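Local coordinates for aerobic respiration control sensor protein ArcB (Escherichia coli, PDB 2A0B), which acts as a membrane-bound histidine kinase that activates the regulator ArcA through a four-step phosphorelay, this chain being its histidine-containing phosphotransfer (HPt) domain, at residues A[9-14]-A[75-80]; A[39-44]-A[106-111]; A[83-88]-A[99-104]. One frame throughout, in Å; residues are numbered along the deposited sequence.

Overall arrangement
The three contacts tie together parts of an all-helical HPt domain built on a four-helix bundle. Interactions 2 and 3 are buried: interaction 2 is apolar and aromatic, while interaction 3 adds an amide over an indole face. Interaction 1 is only partly buried and is held mainly by backbone carbonyls, an arginine and bridging waters. Interactions 1 and 3 both use helix 76-85, and interactions 2 and 3 both use helix 93-122. In one of its two conformers, Met104 of interaction 3 packs against Met40 and Val44 of interaction 2. Each contact holds one zinc ligand: His77 in interaction 1, Glu107 in interaction 2 and Glu103 in interaction 3. Interaction 3 lies nearest to the phosphorylation site, His64.

Interaction 1. Residues A[9-14]-A[75-80]. With ZN (zinc ion), chain B.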
loop_
_atom_site.group_PDB
_atom_site.type_symbol
_atom_site.label_atom_id
_atom_site.label_comp_id
_atom_site.label_asym_id
_atom_site.label_seq_id
_atom_site.Cartn_x
_atom_site.Cartn_y
_atom_site.Cartn_z
ATOM N N GLU A 9 -10.754 10.336 0.742
ATOM C CA GLU A 9 -11.638 9.296 1.251
ATOM C C GLU A 9 -11.396 7.926 0.659
ATOM O O GLU A 9 -11.502 6.875 1.295
ATOM C CB GLU A 9 -13.123 9.658 0.986
ATOM C CG GLU A 9 -13.453 11.014 1.574
ATOM C CD GLU A 9 -14.906 11.437 1.496
ATOM O OE1 GLU A 9 -15.634 11.053 0.554
ATOM O OE2 GLU A 9 -15.306 12.188 2.428
ATOM N N ALA A 10 -11.104 7.936 -0.646
ATOM C CA ALA A 10 -10.890 6.713 -1.376
ATOM C C ALA A 10 -9.551 6.072 -1.095
ATOM O O ALA A 10 -9.460 4.849 -1.013
ATOM C CB ALA A 10 -11.038 7.026 -2.871
ATOM N N LEU A 11 -8.477 6.829 -0.926
ATOM C CA LEU A 11 -7.159 6.280 -0.856
ATOM C C LEU A 11 -6.718 6.092 0.674
ATOM O O LEU A 11 -5.793 5.353 0.763
ATOM C CB LEU A 11 -6.115 7.182 -1.529
ATOM C CG LEU A 11 -6.392 7.414 -3.086
ATOM C CD1 LEU A 11 -5.351 8.365 -3.593
ATOM C CD2 LEU A 11 -6.241 6.038 -3.737
ATOM N N LEU A 12 -7.382 6.887 1.469
ATOM C CA LEU A 12 -6.808 6.763 2.880
ATOM C C LEU A 12 -7.849 6.201 3.792
ATOM O O LEU A 12 -9.046 6.271 3.621
ATOM C CB LEU A 12 -6.566 8.208 3.378
ATOM C CG LEU A 12 -5.648 9.067 2.482
ATOM C CD1 LEU A 12 -5.539 10.473 3.086
ATOM C CD2 LEU A 12 -4.343 8.362 2.253
ATOM N N ASP A 13 -7.362 5.685 4.971
ATOM C CA ASP A 13 -8.308 5.277 5.998
ATOM C C ASP A 13 -8.501 6.451 6.977
ATOM O O ASP A 13 -7.685 6.564 7.946
ATOM C CB ASP A 13 -7.754 4.064 6.736
ATOM C CG ASP A 13 -8.729 3.487 7.752
ATOM O OD1 ASP A 13 -9.727 4.067 8.140
ATOM O OD2 ASP A 13 -8.405 2.304 8.062
ATOM N N ILE A 14 -9.384 7.357 6.692
ATOM C CA ILE A 14 -9.567 8.594 7.457
ATOM C C ILE A 14 -9.968 8.354 8.906
ATOM O O ILE A 14 -9.265 8.956 9.753
ATOM C CB ILE A 14 -10.524 9.591 6.779
ATOM C CG1 ILE A 14 -10.002 9.788 5.350
ATOM C CG2 ILE A 14 -10.507 10.905 7.565
ATOM C CD1 ILE A 14 -8.635 10.398 5.266
ATOM N N LEU A 75 -2.770 3.632 4.374
ATOM C CA LEU A 75 -2.959 3.694 2.819
ATOM C C LEU A 75 -3.980 2.575 2.483
ATOM O O LEU A 75 -3.440 1.536 2.070
ATOM C CB LEU A 75 -1.597 3.575 2.191
ATOM C CG LEU A 75 -0.631 4.799 2.439
ATOM C CD1 LEU A 75 0.791 4.496 2.101
ATOM C CD2 LEU A 75 -1.187 5.991 1.664
ATOM N N ARG A 76 -5.232 2.870 2.644
ATOM C CA ARG A 76 -6.309 1.879 2.517
ATOM C C ARG A 76 -6.379 1.274 1.080
ATOM O O ARG A 76 -6.483 0.075 0.978
ATOM C CB ARG A 76 -7.603 2.593 2.843
ATOM C CG ARG A 76 -8.907 1.819 2.837
ATOM C CD ARG A 76 -10.017 2.734 2.336
ATOM N NE ARG A 76 -10.716 3.620 3.216
ATOM C CZ ARG A 76 -11.514 3.455 4.271
ATOM N NH1 ARG A 76 -11.804 2.276 4.819
ATOM N NH2 ARG A 76 -12.052 4.509 4.894
ATOM N N HIS A 77 -6.170 2.144 0.073
ATOM C CA HIS A 77 -6.287 1.497 -1.287
ATOM C C HIS A 77 -5.122 0.657 -1.623
ATOM O O HIS A 77 -5.224 -0.445 -2.269
ATOM C CB HIS A 77 -6.429 2.683 -2.269
ATOM C CG HIS A 77 -6.395 2.208 -3.723
ATOM N ND1 HIS A 77 -7.379 1.349 -4.164
ATOM C CD2 HIS A 77 -5.500 2.436 -4.668
ATOM C CE1 HIS A 77 -7.096 1.079 -5.456
ATOM N NE2 HIS A 77 -5.988 1.691 -5.731
ATOM N N LEU A 78 -3.883 0.954 -1.223
ATOM C CA LEU A 78 -2.720 0.160 -1.409
ATOM C C LEU A 78 -2.864 -1.152 -0.587
ATOM O O LEU A 78 -2.451 -2.204 -1.003
ATOM C CB LEU A 78 -1.362 0.782 -1.095
ATOM C CG LEU A 78 -1.023 2.066 -1.901
ATOM C CD1 LEU A 78 0.369 2.570 -1.593
ATOM C CD2 LEU A 78 -1.021 1.666 -3.410
ATOM N N GLN A 79 -3.482 -0.981 0.598
ATOM C CA GLN A 79 -3.720 -2.211 1.397
ATOM C C GLN A 79 -4.680 -3.202 0.710
ATOM O O GLN A 79 -4.359 -4.390 0.674
ATOM C CB GLN A 79 -4.330 -1.759 2.745
ATOM C CG GLN A 79 -4.432 -2.941 3.728
ATOM C CD GLN A 79 -5.210 -2.525 4.957
ATOM O OE1 GLN A 79 -4.998 -3.145 6.010
ATOM N NE2 GLN A 79 -6.072 -1.558 4.923
ATOM N N GLN A 80 -5.679 -2.619 0.072
ATOM C CA GLN A 80 -6.659 -3.462 -0.654
ATOM C C GLN A 80 -6.025 -4.089 -1.889
ATOM O O GLN A 80 -6.234 -5.302 -2.156
ATOM C CB GLN A 80 -7.903 -2.674 -1.005
ATOM C CG GLN A 80 -8.974 -3.530 -1.689
ATOM C CD GLN A 80 -9.331 -4.809 -0.967
ATOM O OE1 GLN A 80 -9.297 -4.874 0.285
ATOM N NE2 GLN A 80 -9.673 -5.874 -1.711
HETATM ZN ZN ZN B . -5.117 1.927 -7.607
HETATM O O HOH W 1 -3.691 4.056 -0.565
HETATM O O HOH W 2 -11.648 7.040 4.556
#
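Arg76 and His77 meet Leu11 and Leu12 in a largely polar, water-bridged contact on the flank of the HPt four-helix bundle. It joins the end of helix 7-11 to the start of helix 76-85. Leu11 O accepts a weak but nearly straight bond (170°) from His77 N at 3.3 Å. A water donates to the same Leu11 O at 2.8 Å and accepts from Leu78 N. The carbonyl thus serves first-turn amides of helix 76-85, directly and through the water. Arg76 CG is anti to the backbone N (chi1 -178°), and bends at chi2 and chi3 then bring NE over to the turn. Arg76 NE donates to Leu12 O at 3.2 Å and stands above the carbonyl plane, 51° out of it. A second water lies at the guanidinium edge and accepts from Arg76 NH2 at 2.6 Å. It also donates to Leu12 O and accepts from Ile14 N, so it knits the turn to the arginine. Asp13 CA sits over one guanidinium face. Asp13 OD1, which caps helix 14-23 through a weak bond to Met16 N, is 4.0 Å from Arg76 NH2, and this pairing is of charges only. On the buried side, Leu12 CD2 touches Leu75 CD2 at 4.0 Å. Leu11 CD2 packs on His77 CB at 3.7 Å, beside the imidazole whose NE2 binds the zinc ion at 2.1 Å.

Interaction 2. Residues A[39-44]-A[106-111]. With ZN (zinc ion), chain B.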
loop_
_atom_site.group_PDB
_atom_site.type_symbol
_atom_site.label_atom_id
_atom_site.label_comp_id
_atom_site.label_asym_id
_atom_site.label_seq_id
_atom_site.Cartn_x
_atom_site.Cartn_y
_atom_site.Cartn_z
ATOM N N MET A 39 11.096 1.869 1.499
ATOM C CA MET A 39 11.089 0.434 1.269
ATOM C C MET A 39 10.281 0.024 0.012
ATOM O O MET A 39 10.585 -1.018 -0.559
ATOM C CB MET A 39 10.423 -0.307 2.435
ATOM C CG MET A 39 11.123 0.004 3.783
ATOM S SD MET A 39 12.859 -0.402 3.844
ATOM C CE MET A 39 12.871 -2.137 3.580
ATOM N N MET A 40 9.349 0.899 -0.324
ATOM C CA MET A 40 8.431 0.513 -1.430
ATOM C C MET A 40 9.113 0.270 -2.753
ATOM O O MET A 40 8.710 -0.715 -3.441
ATOM C CB MET A 40 7.286 1.494 -1.545
ATOM C CG MET A 40 5.996 1.204 -0.825
ATOM S SD MET A 40 5.286 -0.429 -1.217
ATOM C CE MET A 40 4.011 -0.022 -2.443
ATOM N N PRO A 41 10.115 1.016 -3.160
ATOM C CA PRO A 41 10.780 0.710 -4.422
ATOM C C PRO A 41 11.251 -0.720 -4.496
ATOM O O PRO A 41 11.066 -1.484 -5.495
ATOM C CB PRO A 41 11.947 1.696 -4.549
ATOM C CG PRO A 41 11.513 2.828 -3.698
ATOM C CD PRO A 41 10.698 2.233 -2.551
ATOM N N GLY A 42 11.889 -1.251 -3.440
ATOM C CA GLY A 42 12.350 -2.589 -3.375
ATOM C C GLY A 42 11.232 -3.605 -3.298
ATOM O O GLY A 42 11.351 -4.692 -3.893
ATOM N N TYR A 43 10.126 -3.341 -2.609
ATOM C CA TYR A 43 9.002 -4.238 -2.497
ATOM C C TYR A 43 8.358 -4.392 -3.932
ATOM O O TYR A 43 8.035 -5.523 -4.245
ATOM C CB TYR A 43 7.932 -3.801 -1.497
ATOM C CG TYR A 43 8.398 -3.772 -0.002
ATOM C CD1 TYR A 43 9.576 -4.339 0.348
ATOM C CD2 TYR A 43 7.512 -3.113 0.836
ATOM C CE1 TYR A 43 9.953 -4.303 1.734
ATOM C CE2 TYR A 43 7.851 -3.061 2.241
ATOM C CZ TYR A 43 9.050 -3.654 2.522
ATOM O OH TYR A 43 9.452 -3.663 3.914
ATOM N N VAL A 44 8.298 -3.260 -4.599
ATOM C CA VAL A 44 7.618 -3.392 -5.949
ATOM C C VAL A 44 8.560 -4.108 -6.893
ATOM O O VAL A 44 8.083 -4.985 -7.652
ATOM C CB VAL A 44 7.218 -2.005 -6.405
ATOM C CG1 VAL A 44 6.829 -2.050 -7.924
ATOM C CG2 VAL A 44 6.033 -1.410 -5.677
ATOM N N GLU A 106 2.552 1.960 -10.563
ATOM C CA GLU A 106 2.302 3.285 -11.120
ATOM C C GLU A 106 1.778 4.279 -10.112
ATOM O O GLU A 106 2.009 5.487 -10.312
ATOM C CB GLU A 106 1.257 3.250 -12.301
ATOM C CG GLU A 106 1.853 2.563 -13.527
ATOM C CD GLU A 106 0.842 2.461 -14.702
ATOM O OE1 GLU A 106 -0.130 3.199 -14.750
ATOM O OE2 GLU A 106 1.139 1.565 -15.503
ATOM N N GLU A 107 1.033 3.907 -9.055
ATOM C CA GLU A 107 0.390 4.848 -8.210
ATOM C C GLU A 107 1.005 5.009 -6.737
ATOM O O GLU A 107 0.471 6.001 -6.229
ATOM C CB GLU A 107 -1.043 4.504 -7.951
ATOM C CG GLU A 107 -1.215 3.307 -6.989
ATOM C CD GLU A 107 -2.662 3.131 -6.744
ATOM O OE1 GLU A 107 -3.433 3.927 -6.211
ATOM O OE2 GLU A 107 -3.124 2.048 -7.221
ATOM N N TRP A 108 1.894 4.134 -6.407
ATOM C CA TRP A 108 2.108 4.298 -4.902
ATOM C C TRP A 108 2.738 5.636 -4.504
ATOM O O TRP A 108 2.289 6.072 -3.411
ATOM C CB TRP A 108 2.945 3.121 -4.442
ATOM C CG TRP A 108 4.355 3.082 -4.841
ATOM C CD1 TRP A 108 4.944 2.476 -5.916
ATOM C CD2 TRP A 108 5.470 3.746 -4.189
ATOM N NE1 TRP A 108 6.278 2.641 -5.980
ATOM C CE2 TRP A 108 6.612 3.468 -4.868
ATOM C CE3 TRP A 108 5.443 4.547 -3.000
ATOM C CZ2 TRP A 108 7.889 3.941 -4.516
ATOM C CZ3 TRP A 108 6.711 5.017 -2.651
ATOM C CH2 TRP A 108 7.866 4.725 -3.367
ATOM N N ARG A 109 3.593 6.173 -5.372
ATOM C CA ARG A 109 4.155 7.493 -4.944
ATOM C C ARG A 109 3.074 8.497 -4.830
ATOM O O ARG A 109 3.009 9.426 -3.957
ATOM C CB ARG A 109 5.339 7.828 -5.835
ATOM C CG ARG A 109 6.501 6.867 -5.902
ATOM C CD ARG A 109 7.674 7.355 -6.735
ATOM N NE ARG A 109 8.867 6.516 -6.711
ATOM C CZ ARG A 109 9.100 5.456 -7.470
ATOM N NH1 ARG A 109 8.167 5.041 -8.330
ATOM N NH2 ARG A 109 10.230 4.778 -7.335
ATOM N N HIS A 110 2.047 8.541 -5.750
ATOM C CA HIS A 110 0.942 9.438 -5.660
ATOM C C HIS A 110 0.102 9.319 -4.406
ATOM O O HIS A 110 -0.356 10.245 -3.776
ATOM C CB HIS A 110 0.056 9.310 -6.963
ATOM C CG HIS A 110 -1.262 9.967 -6.882
ATOM N ND1 HIS A 110 -1.425 11.327 -7.042
ATOM C CD2 HIS A 110 -2.542 9.552 -6.657
ATOM C CE1 HIS A 110 -2.671 11.688 -6.910
ATOM N NE2 HIS A 110 -3.400 10.621 -6.682
ATOM N N ASP A 111 -0.177 8.029 -4.012
ATOM C CA ASP A 111 -0.928 7.775 -2.803
ATOM C C ASP A 111 -0.066 8.325 -1.575
ATOM O O ASP A 111 -0.812 8.913 -0.783
ATOM C CB ASP A 111 -1.078 6.264 -2.604
ATOM C CG ASP A 111 -2.154 5.566 -3.416
ATOM O OD1 ASP A 111 -2.153 5.902 -4.651
ATOM O OD2 ASP A 111 -3.041 4.812 -3.020
HETATM ZN ZN ZN B . -5.117 1.927 -7.607
#
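Met40, Pro41 and Val44 pack around the indole of Trp108 where two helices of the four-helix bundle run antiparallel. The short axes of 39-44 and 106-111 are 163° apart in direction and approach to 11.0 Å. The large indole bridges this spacing.

The main aromatic contact is a CH-pi interaction. Met40 CB lies 3.6 Å from the centroid of the Trp108 six-membered ring, only 5° off the ring normal. Farther along the same side chain, Met40 SD makes a Met-aromatic contact, oblique and 5.3 Å from the centroid of the five-membered ring. Met40 CE then reaches Trp108 CG at 3.9 Å. That CG, the root of the indole, is placed for this contact by a chi1 of 71°, in the crowded position between the backbone N and the carbonyl carbon. The methionine chain runs over the indole counter to the direction of the tryptophan side chain.

Apolar contacts extend the packing. Pro41 CD meets Trp108 CZ2 at 3.8 Å, and the two side chains cross at about a right angle. Val44 CG2 reaches Trp108 CD1 at 4.0 Å, at the other end of the indole. On the indole face opposite Met40, Arg109 CG lies 3.4 Å above the plane, offset toward the rim, in one of its two conformers.

Around this core, Met40 and Val44 also touch one conformer of Met104 of helix 93-122. Tyr43 turns to helix 56-72. Glu107 faces helix 76-85, where its OE2 binds the zinc ion at 2.0 Å together with His77 and Glu103.

Interaction 3. Residues A[83-88]-A[99-104]; sequences QQIQSP and EWIEEM. With ZN (zinc ion), chain B.
Gln84 lies across the face of the Trp100 indole and joins the end of helix 76-85 to helix 93-122 of the bundle. Its CB makes a CH-pi contact 3.7 Å from the centroid of the six-membered ring, 8° off the normal. Beyond CG the chain is extended: chi2 of 162° puts CD anti to CA, 4.2 Å from Trp100 CE2. At the tip, NE2 stands over the ring face, 3.3 Å from Trp100 NE1. The amide and ring planes are 44° apart. OE1 accepts a weak bond from Gln80 NE2. An alanine in place of Trp100 would probably leave CB and NE2 of Gln84 without the face they rest on, and the amide less firmly held despite the weak bond from Gln80.

Deeper in, Ile85 CG1 touches Trp100 CB at 3.9 Å, and Ile85 CD1 meets Ile101 CG1 at 4.0 Å. Three residues after Trp100, Glu103 OE2 binds the zinc ion at 2.1 Å, together with His77 and Glu107. Just past the end of helix 76-85, Gln86 OE1 is hydrogen-bonded to ND1 of His64, the phosphorylation site. Gln84 NE2 and Trp100 NE1 are both donors, so the amide packs on the indole without a hydrogen bond between them, while Ile85 adds purely apolar packing.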
loop_
_atom_site.group_PDB
_atom_site.type_symbol
_atom_site.label_atom_id
_atom_site.label_comp_id
_atom_site.label_asym_id
_atom_site.label_seq_id
_atom_site.Cartn_x
_atom_site.Cartn_y
_atom_site.Cartn_z
ATOM N N GLN A 83 -4.064 -6.931 -0.575
ATOM C CA GLN A 83 -4.984 -8.020 -0.201
ATOM C C GLN A 83 -5.347 -8.843 -1.451
ATOM O O GLN A 83 -5.252 -10.075 -1.416
ATOM C CB GLN A 83 -6.212 -7.455 0.477
ATOM C CG GLN A 83 -7.326 -8.476 0.653
ATOM C CD GLN A 83 -6.963 -9.541 1.656
ATOM O OE1 GLN A 83 -5.992 -9.425 2.396
ATOM N NE2 GLN A 83 -7.732 -10.641 1.696
ATOM N N GLN A 84 -5.670 -8.108 -2.545
ATOM C CA GLN A 84 -5.989 -8.893 -3.775
ATOM C C GLN A 84 -4.806 -9.668 -4.261
ATOM O O GLN A 84 -4.933 -10.874 -4.599
ATOM C CB GLN A 84 -6.444 -7.896 -4.873
ATOM C CG GLN A 84 -7.776 -7.266 -4.573
ATOM C CD GLN A 84 -8.072 -5.996 -5.357
ATOM O OE1 GLN A 84 -9.035 -5.309 -5.049
ATOM N NE2 GLN A 84 -7.253 -5.553 -6.288
ATOM N N ILE A 85 -3.578 -9.153 -4.320
ATOM C CA ILE A 85 -2.376 -9.798 -4.735
ATOM C C ILE A 85 -2.060 -11.056 -3.922
ATOM O O ILE A 85 -1.617 -12.077 -4.408
ATOM C CB ILE A 85 -1.154 -8.838 -4.745
ATOM C CG1 ILE A 85 -1.437 -7.787 -5.869
ATOM C CG2 ILE A 85 0.139 -9.519 -5.018
ATOM C CD1 ILE A 85 -0.563 -6.547 -5.836
ATOM N N GLN A 86 -2.366 -10.967 -2.584
ATOM C CA GLN A 86 -2.079 -12.188 -1.813
ATOM C C GLN A 86 -3.250 -13.110 -1.789
ATOM O O GLN A 86 -3.218 -14.078 -0.963
ATOM C CB GLN A 86 -1.655 -11.759 -0.354
ATOM C CG GLN A 86 -2.774 -11.229 0.455
ATOM C CD GLN A 86 -2.688 -11.322 1.992
ATOM O OE1 GLN A 86 -1.617 -11.149 2.526
ATOM N NE2 GLN A 86 -3.796 -11.553 2.646
ATOM N N SER A 87 -4.257 -13.055 -2.679
ATOM C CA SER A 87 -5.438 -13.901 -2.603
ATOM C C SER A 87 -5.617 -14.775 -3.871
ATOM O O SER A 87 -6.571 -14.465 -4.597
ATOM C CB SER A 87 -6.678 -13.082 -2.355
ATOM O OG SER A 87 -6.677 -12.436 -1.110
ATOM N N PRO A 88 -4.830 -15.793 -4.034
ATOM C CA PRO A 88 -4.884 -16.655 -5.238
ATOM C C PRO A 88 -6.147 -17.478 -5.243
ATOM O O PRO A 88 -6.445 -18.078 -6.301
ATOM C CB PRO A 88 -3.621 -17.469 -5.252
ATOM C CG PRO A 88 -3.191 -17.505 -3.809
ATOM C CD PRO A 88 -3.658 -16.213 -3.218
ATOM N N GLU A 99 -1.932 -6.957 -13.584
ATOM C CA GLU A 99 -2.562 -5.653 -13.674
ATOM C C GLU A 99 -2.504 -4.985 -12.258
ATOM O O GLU A 99 -2.135 -3.811 -12.196
ATOM C CB GLU A 99 -3.994 -5.631 -14.156
ATOM C CG GLU A 99 -4.510 -4.217 -14.436
ATOM C CD GLU A 99 -5.194 -4.031 -15.774
ATOM O OE1 GLU A 99 -5.074 -4.905 -16.676
ATOM O OE2 GLU A 99 -5.939 -3.043 -16.013
ATOM N N TRP A 100 -2.810 -5.801 -11.237
ATOM C CA TRP A 100 -2.747 -5.129 -9.889
ATOM C C TRP A 100 -1.342 -4.795 -9.553
ATOM O O TRP A 100 -1.187 -3.700 -8.905
ATOM C CB TRP A 100 -3.286 -6.185 -8.909
ATOM C CG TRP A 100 -4.741 -6.476 -9.031
ATOM C CD1 TRP A 100 -5.749 -5.716 -9.501
ATOM C CD2 TRP A 100 -5.350 -7.744 -8.694
ATOM N NE1 TRP A 100 -6.955 -6.367 -9.432
ATOM C CE2 TRP A 100 -6.710 -7.634 -8.947
ATOM C CE3 TRP A 100 -4.808 -8.914 -8.142
ATOM C CZ2 TRP A 100 -7.630 -8.664 -8.700
ATOM C CZ3 TRP A 100 -5.727 -9.957 -7.939
ATOM C CH2 TRP A 100 -7.076 -9.820 -8.199
ATOM N N ILE A 101 -0.322 -5.513 -9.898
ATOM C CA ILE A 101 1.074 -5.203 -9.671
ATOM C C ILE A 101 1.398 -3.902 -10.372
ATOM O O ILE A 101 2.008 -2.974 -9.898
ATOM C CB ILE A 101 2.013 -6.347 -9.978
ATOM C CG1 ILE A 101 1.715 -7.505 -8.961
ATOM C CG2 ILE A 101 3.448 -5.876 -10.070
ATOM C CD1 ILE A 101 2.516 -8.760 -9.338
ATOM N N GLU A 102 1.087 -3.838 -11.733
ATOM C CA GLU A 102 1.364 -2.588 -12.432
ATOM C C GLU A 102 0.619 -1.404 -11.873
ATOM O O GLU A 102 1.184 -0.293 -11.846
ATOM C CB GLU A 102 0.865 -2.833 -13.903
ATOM C CG GLU A 102 1.185 -1.615 -14.759
ATOM C CD GLU A 102 2.627 -1.262 -14.978
ATOM O OE1 GLU A 102 3.598 -2.050 -14.858
ATOM O OE2 GLU A 102 2.812 -0.061 -15.285
ATOM N N GLU A 103 -0.618 -1.486 -11.459
ATOM C CA GLU A 103 -1.418 -0.468 -10.848
ATOM C C GLU A 103 -0.681 0.057 -9.564
ATOM O O GLU A 103 -0.487 1.248 -9.422
ATOM C CB GLU A 103 -2.762 -0.999 -10.458
ATOM C CG GLU A 103 -3.636 0.076 -9.884
ATOM C CD GLU A 103 -4.947 -0.453 -9.429
ATOM O OE1 GLU A 103 -5.455 -1.558 -9.871
ATOM O OE2 GLU A 103 -5.645 0.184 -8.604
ATOM N N MET A 104 -0.273 -0.949 -8.793
ATOM C CA MET A 104 0.533 -0.550 -7.583
ATOM C C MET A 104 1.778 0.200 -7.940
ATOM O O MET A 104 2.096 1.250 -7.337
ATOM C CB MET A 104 0.984 -1.838 -6.842
ATOM C CG MET A 104 1.898 -1.433 -5.666
ATOM S SD MET A 104 0.981 -1.586 -4.100
ATOM C CE MET A 104 0.845 -3.383 -4.148
HETATM ZN ZN ZN B . -5.117 1.927 -7.607
#